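Local coordinates for protein exotoxin 5 (Staphylococcus aureus subsp. aureus COL, PDB 3R2I) that is of unknown function but, as a secreted staphylococcal superantigen-like protein with an OB-fold and a beta-grasp domain, probably acts on components of the host immune system, at residues 150-162 with 237-249. Residues are numbered along the deposited sequence; the frame is centred on the assembly and turned at random.
Sequences FVSNPSLQVKKVD and DSKQIKNIEVNLN
The central parallel strand pair of the C-terminal beta-grasp domain joins Leu156, Val158 and Lys159 of strand 155-160 to Ile244, Val246 and Asn247 of the C-terminal strand 241-248. Both run the same way, 22° apart, within a mixed sheet that strand 167-172 continues beyond 155-160 and strand 207-213 beyond 241-248. In the parallel pattern, Gln157 bonds to Ile244 O and Val246 N, either side of Glu245, and Lys159 to Val246 O and Leu248 N, either side of Asn247; Leu248 N to Lys159 O is 2.7 Å. Apolar side chains share the face turned to helix 182-197. There Leu156, its CG anti to the backbone N (chi1 174°), brings CD1 to 3.5 Å from Ile244 CG2, and Val158 CG1 lies equally close to Leu248 CD1 (3.5 Å), both tight carbon contacts. Leu193 of the helix touches Val158 and Val246, and Ile189 touches Ile244. On the other face, Lys159 and Asn247 lie side by side; a bend at the last torsion of the lysine chain (chi4 55°) turns NZ onto Asn247 OD1 at 2.7 Å, while Glu245 OE1 stays beyond salt-bridge distance. Near the C-terminus the chain of Lys160, bent at its last two torsions, curls over the carbonyl of Leu248, and Lys160 NZ donates a hydrogen bond to Leu248 O at 2.6 Å from above the carbonyl plane. Before the strands, the hydroxyls of Ser152 and Ser238 are hydrogen-bonded (OG to OG 2.8 Å), Ser238 OG also bonding Lys177 O. Pro154 CB packs on CG2 of Ile241, at the start of strand 241-248. A water takes the N-H of Ser155 and donates to Lys242 O. The contact thus pairs an apolar face packed against helix 182-197 with a polar one, where the nearby Glu245 carboxylate would probably add electrostatic support to the Lys159 ammonium already held by Asn247.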
# COMPACT_ATOMS: atom_id res chain seq x y z
N PHE A 150 -19.24 -3.46 -6.00
CA PHE A 150 -17.89 -3.33 -6.58
C PHE A 150 -16.83 -4.20 -5.91
O PHE A 150 -16.56 -4.09 -4.70
CB PHE A 150 -17.35 -1.89 -6.55
CG PHE A 150 -16.00 -1.75 -7.24
CD1 PHE A 150 -15.93 -1.25 -8.54
CD2 PHE A 150 -14.84 -2.21 -6.64
CE1 PHE A 150 -14.73 -1.16 -9.19
CE2 PHE A 150 -13.63 -2.13 -7.30
CZ PHE A 150 -13.58 -1.60 -8.58
N VAL A 151 -16.16 -4.98 -6.75
CA VAL A 151 -15.10 -5.86 -6.36
C VAL A 151 -14.32 -6.10 -7.62
O VAL A 151 -14.90 -6.36 -8.65
CB VAL A 151 -15.61 -7.24 -5.85
CG1 VAL A 151 -14.43 -8.12 -5.48
CG2 VAL A 151 -16.56 -7.08 -4.67
N SER A 152 -13.00 -5.94 -7.55
CA SER A 152 -12.11 -6.22 -8.67
C SER A 152 -11.41 -7.50 -8.24
O SER A 152 -11.20 -7.73 -7.05
CB SER A 152 -11.08 -5.11 -8.90
OG SER A 152 -11.67 -3.85 -9.17
N ASN A 153 -11.03 -8.31 -9.20
CA ASN A 153 -10.40 -9.58 -8.89
C ASN A 153 -9.33 -9.88 -9.93
O ASN A 153 -9.48 -10.80 -10.73
CB ASN A 153 -11.49 -10.64 -8.84
CG ASN A 153 -10.94 -12.05 -8.59
OD1 ASN A 153 -11.50 -13.02 -9.10
ND2 ASN A 153 -9.82 -12.17 -7.88
N PRO A 154 -8.29 -9.04 -10.00
CA PRO A 154 -7.20 -9.25 -10.94
C PRO A 154 -6.38 -10.47 -10.59
O PRO A 154 -6.23 -10.79 -9.43
CB PRO A 154 -6.35 -7.99 -10.79
CG PRO A 154 -6.61 -7.53 -9.43
CD PRO A 154 -8.10 -7.79 -9.26
N SER A 155 -5.87 -11.16 -11.60
CA SER A 155 -5.06 -12.36 -11.33
C SER A 155 -3.78 -11.91 -10.65
O SER A 155 -3.37 -10.77 -10.80
CB SER A 155 -4.74 -13.11 -12.63
OG SER A 155 -3.94 -12.29 -13.45
N LEU A 156 -3.18 -12.79 -9.86
CA LEU A 156 -1.94 -12.51 -9.15
C LEU A 156 -1.16 -13.80 -9.17
O LEU A 156 -1.67 -14.83 -8.72
CB LEU A 156 -2.23 -12.09 -7.69
CG LEU A 156 -1.08 -11.88 -6.68
CD1 LEU A 156 -0.06 -10.86 -7.12
CD2 LEU A 156 -1.65 -11.50 -5.31
N GLN A 157 0.02 -13.76 -9.80
CA GLN A 157 0.89 -14.91 -9.89
C GLN A 157 2.20 -14.59 -9.23
O GLN A 157 2.73 -13.52 -9.44
CB GLN A 157 1.27 -15.26 -11.33
CG GLN A 157 0.30 -16.07 -12.08
CD GLN A 157 0.97 -16.77 -13.27
OE1 GLN A 157 1.85 -16.20 -13.93
NE2 GLN A 157 0.56 -18.01 -13.54
N VAL A 158 2.72 -15.53 -8.46
CA VAL A 158 4.00 -15.39 -7.83
C VAL A 158 4.85 -16.45 -8.51
O VAL A 158 4.45 -17.62 -8.59
CB VAL A 158 3.94 -15.67 -6.35
CG1 VAL A 158 5.35 -15.46 -5.72
CG2 VAL A 158 2.85 -14.80 -5.67
N LYS A 159 5.99 -16.03 -9.06
CA LYS A 159 6.84 -16.95 -9.77
C LYS A 159 8.34 -16.80 -9.61
O LYS A 159 8.86 -15.76 -9.24
CB LYS A 159 6.49 -16.96 -11.24
CG LYS A 159 6.35 -15.65 -11.92
CD LYS A 159 5.96 -15.85 -13.40
CE LYS A 159 5.36 -14.57 -14.05
NZ LYS A 159 6.19 -13.30 -14.00
N LYS A 160 9.01 -17.91 -9.85
CA LYS A 160 10.46 -17.92 -9.89
C LYS A 160 10.73 -18.49 -11.27
O LYS A 160 10.40 -19.65 -11.56
CB LYS A 160 11.08 -18.80 -8.79
CG LYS A 160 12.59 -19.03 -9.00
CD LYS A 160 13.21 -19.75 -7.80
CE LYS A 160 13.07 -18.94 -6.50
NZ LYS A 160 13.70 -17.60 -6.62
N VAL A 161 11.35 -17.68 -12.11
CA VAL A 161 11.56 -18.12 -13.48
C VAL A 161 13.01 -17.91 -13.96
O VAL A 161 13.29 -18.02 -15.13
CB VAL A 161 10.52 -17.37 -14.38
CG1 VAL A 161 10.81 -15.86 -14.40
CG2 VAL A 161 10.49 -17.93 -15.81
N ASP A 162 13.94 -17.63 -13.03
CA ASP A 162 15.36 -17.39 -13.37
C ASP A 162 16.28 -18.61 -13.18
O ASP A 162 17.51 -18.46 -13.10
CB ASP A 162 15.93 -16.19 -12.56
CG ASP A 162 15.92 -16.41 -11.01
OD1 ASP A 162 15.01 -17.12 -10.49
OD2 ASP A 162 16.80 -15.84 -10.31
N ASP A 237 -7.29 3.33 -10.74
CA ASP A 237 -8.62 2.72 -10.79
C ASP A 237 -8.40 1.23 -10.75
O ASP A 237 -7.78 0.69 -11.66
CB ASP A 237 -9.35 3.06 -12.08
CG ASP A 237 -10.03 4.39 -12.03
OD1 ASP A 237 -10.26 4.94 -10.91
OD2 ASP A 237 -10.41 4.82 -13.14
N SER A 238 -8.95 0.55 -9.75
CA SER A 238 -8.68 -0.88 -9.62
C SER A 238 -9.21 -1.73 -10.77
O SER A 238 -8.71 -2.82 -11.02
CB SER A 238 -9.19 -1.38 -8.26
OG SER A 238 -10.59 -1.41 -8.21
N LYS A 239 -10.22 -1.24 -11.48
CA LYS A 239 -10.76 -2.02 -12.58
C LYS A 239 -9.82 -1.97 -13.81
O LYS A 239 -10.01 -2.74 -14.76
CB LYS A 239 -12.20 -1.60 -12.96
CG LYS A 239 -12.37 -0.30 -13.78
CD LYS A 239 -12.55 1.03 -12.99
CE LYS A 239 -13.98 1.19 -12.38
NZ LYS A 239 -14.17 2.51 -11.72
N GLN A 240 -8.82 -1.09 -13.78
CA GLN A 240 -7.88 -0.97 -14.87
C GLN A 240 -6.66 -1.85 -14.70
O GLN A 240 -5.77 -1.84 -15.52
CB GLN A 240 -7.46 0.48 -15.02
CG GLN A 240 -8.63 1.38 -15.39
CD GLN A 240 -9.23 0.99 -16.73
OE1 GLN A 240 -8.52 0.73 -17.69
NE2 GLN A 240 -10.55 0.93 -16.77
N ILE A 241 -6.59 -2.56 -13.59
CA ILE A 241 -5.48 -3.47 -13.36
C ILE A 241 -5.76 -4.75 -14.15
O ILE A 241 -6.76 -5.43 -13.90
CB ILE A 241 -5.35 -3.84 -11.87
CG1 ILE A 241 -5.03 -2.59 -11.04
CG2 ILE A 241 -4.24 -4.90 -11.68
CD1 ILE A 241 -5.15 -2.81 -9.54
N LYS A 242 -4.91 -5.03 -15.12
CA LYS A 242 -5.05 -6.22 -15.94
C LYS A 242 -4.59 -7.46 -15.15
O LYS A 242 -5.32 -8.44 -15.04
CB LYS A 242 -4.20 -6.07 -17.19
CG LYS A 242 -4.34 -7.23 -18.19
CD LYS A 242 -3.53 -6.96 -19.45
CE LYS A 242 -3.62 -8.12 -20.44
NZ LYS A 242 -2.85 -7.89 -21.71
N ASN A 243 -3.38 -7.40 -14.61
CA ASN A 243 -2.85 -8.50 -13.82
C ASN A 243 -1.70 -8.04 -12.96
O ASN A 243 -1.22 -6.92 -13.10
CB ASN A 243 -2.40 -9.65 -14.74
CG ASN A 243 -1.31 -9.23 -15.70
OD1 ASN A 243 -1.56 -8.97 -16.86
ND2 ASN A 243 -0.12 -9.07 -15.19
N ILE A 244 -1.31 -8.88 -12.02
CA ILE A 244 -0.23 -8.57 -11.13
C ILE A 244 0.70 -9.77 -11.17
O ILE A 244 0.28 -10.92 -11.01
CB ILE A 244 -0.67 -8.32 -9.69
CG1 ILE A 244 -1.76 -7.25 -9.63
CG2 ILE A 244 0.55 -7.92 -8.83
CD1 ILE A 244 -2.37 -7.13 -8.19
N GLU A 245 1.97 -9.49 -11.38
CA GLU A 245 2.95 -10.55 -11.45
C GLU A 245 4.08 -10.28 -10.50
O GLU A 245 4.63 -9.19 -10.49
CB GLU A 245 3.54 -10.59 -12.86
CG GLU A 245 2.56 -10.83 -13.98
CD GLU A 245 3.18 -10.58 -15.38
OE1 GLU A 245 4.14 -9.75 -15.51
OE2 GLU A 245 2.67 -11.17 -16.36
N VAL A 246 4.44 -11.26 -9.71
CA VAL A 246 5.56 -11.14 -8.81
C VAL A 246 6.63 -12.14 -9.26
O VAL A 246 6.32 -13.30 -9.56
CB VAL A 246 5.16 -11.43 -7.36
CG1 VAL A 246 6.37 -11.38 -6.43
CG2 VAL A 246 4.07 -10.46 -6.91
N ASN A 247 7.87 -11.66 -9.32
CA ASN A 247 9.02 -12.47 -9.66
C ASN A 247 9.91 -12.51 -8.43
O ASN A 247 10.26 -11.46 -7.89
CB ASN A 247 9.81 -11.85 -10.81
CG ASN A 247 8.96 -11.62 -12.04
OD1 ASN A 247 8.38 -12.53 -12.59
ND2 ASN A 247 8.90 -10.38 -12.49
N LEU A 248 10.21 -13.72 -7.99
CA LEU A 248 11.07 -13.99 -6.86
C LEU A 248 12.34 -14.56 -7.47
O LEU A 248 12.37 -15.73 -7.88
CB LEU A 248 10.42 -14.99 -5.91
CG LEU A 248 9.13 -14.49 -5.28
CD1 LEU A 248 8.57 -15.54 -4.37
CD2 LEU A 248 9.34 -13.21 -4.50
N ASN A 249 13.38 -13.75 -7.54
CA ASN A 249 14.65 -14.14 -8.16
C ASN A 249 15.64 -14.63 -7.11
O ASN A 249 15.28 -14.85 -5.95
CB ASN A 249 15.23 -12.93 -8.88
CG ASN A 249 14.24 -12.31 -9.83
OD1 ASN A 249 13.31 -12.98 -10.30
ND2 ASN A 249 14.42 -11.03 -10.12
OXT ASN A 249 16.84 -14.79 -7.40
O HOH W 1 -1.21 -12.49 -12.94
O HOH W 2 -6.75 -10.42 -14.26
O HOH W 3 12.03 -15.19 -11.08
O HOH W 4 17.95 -16.75 -8.28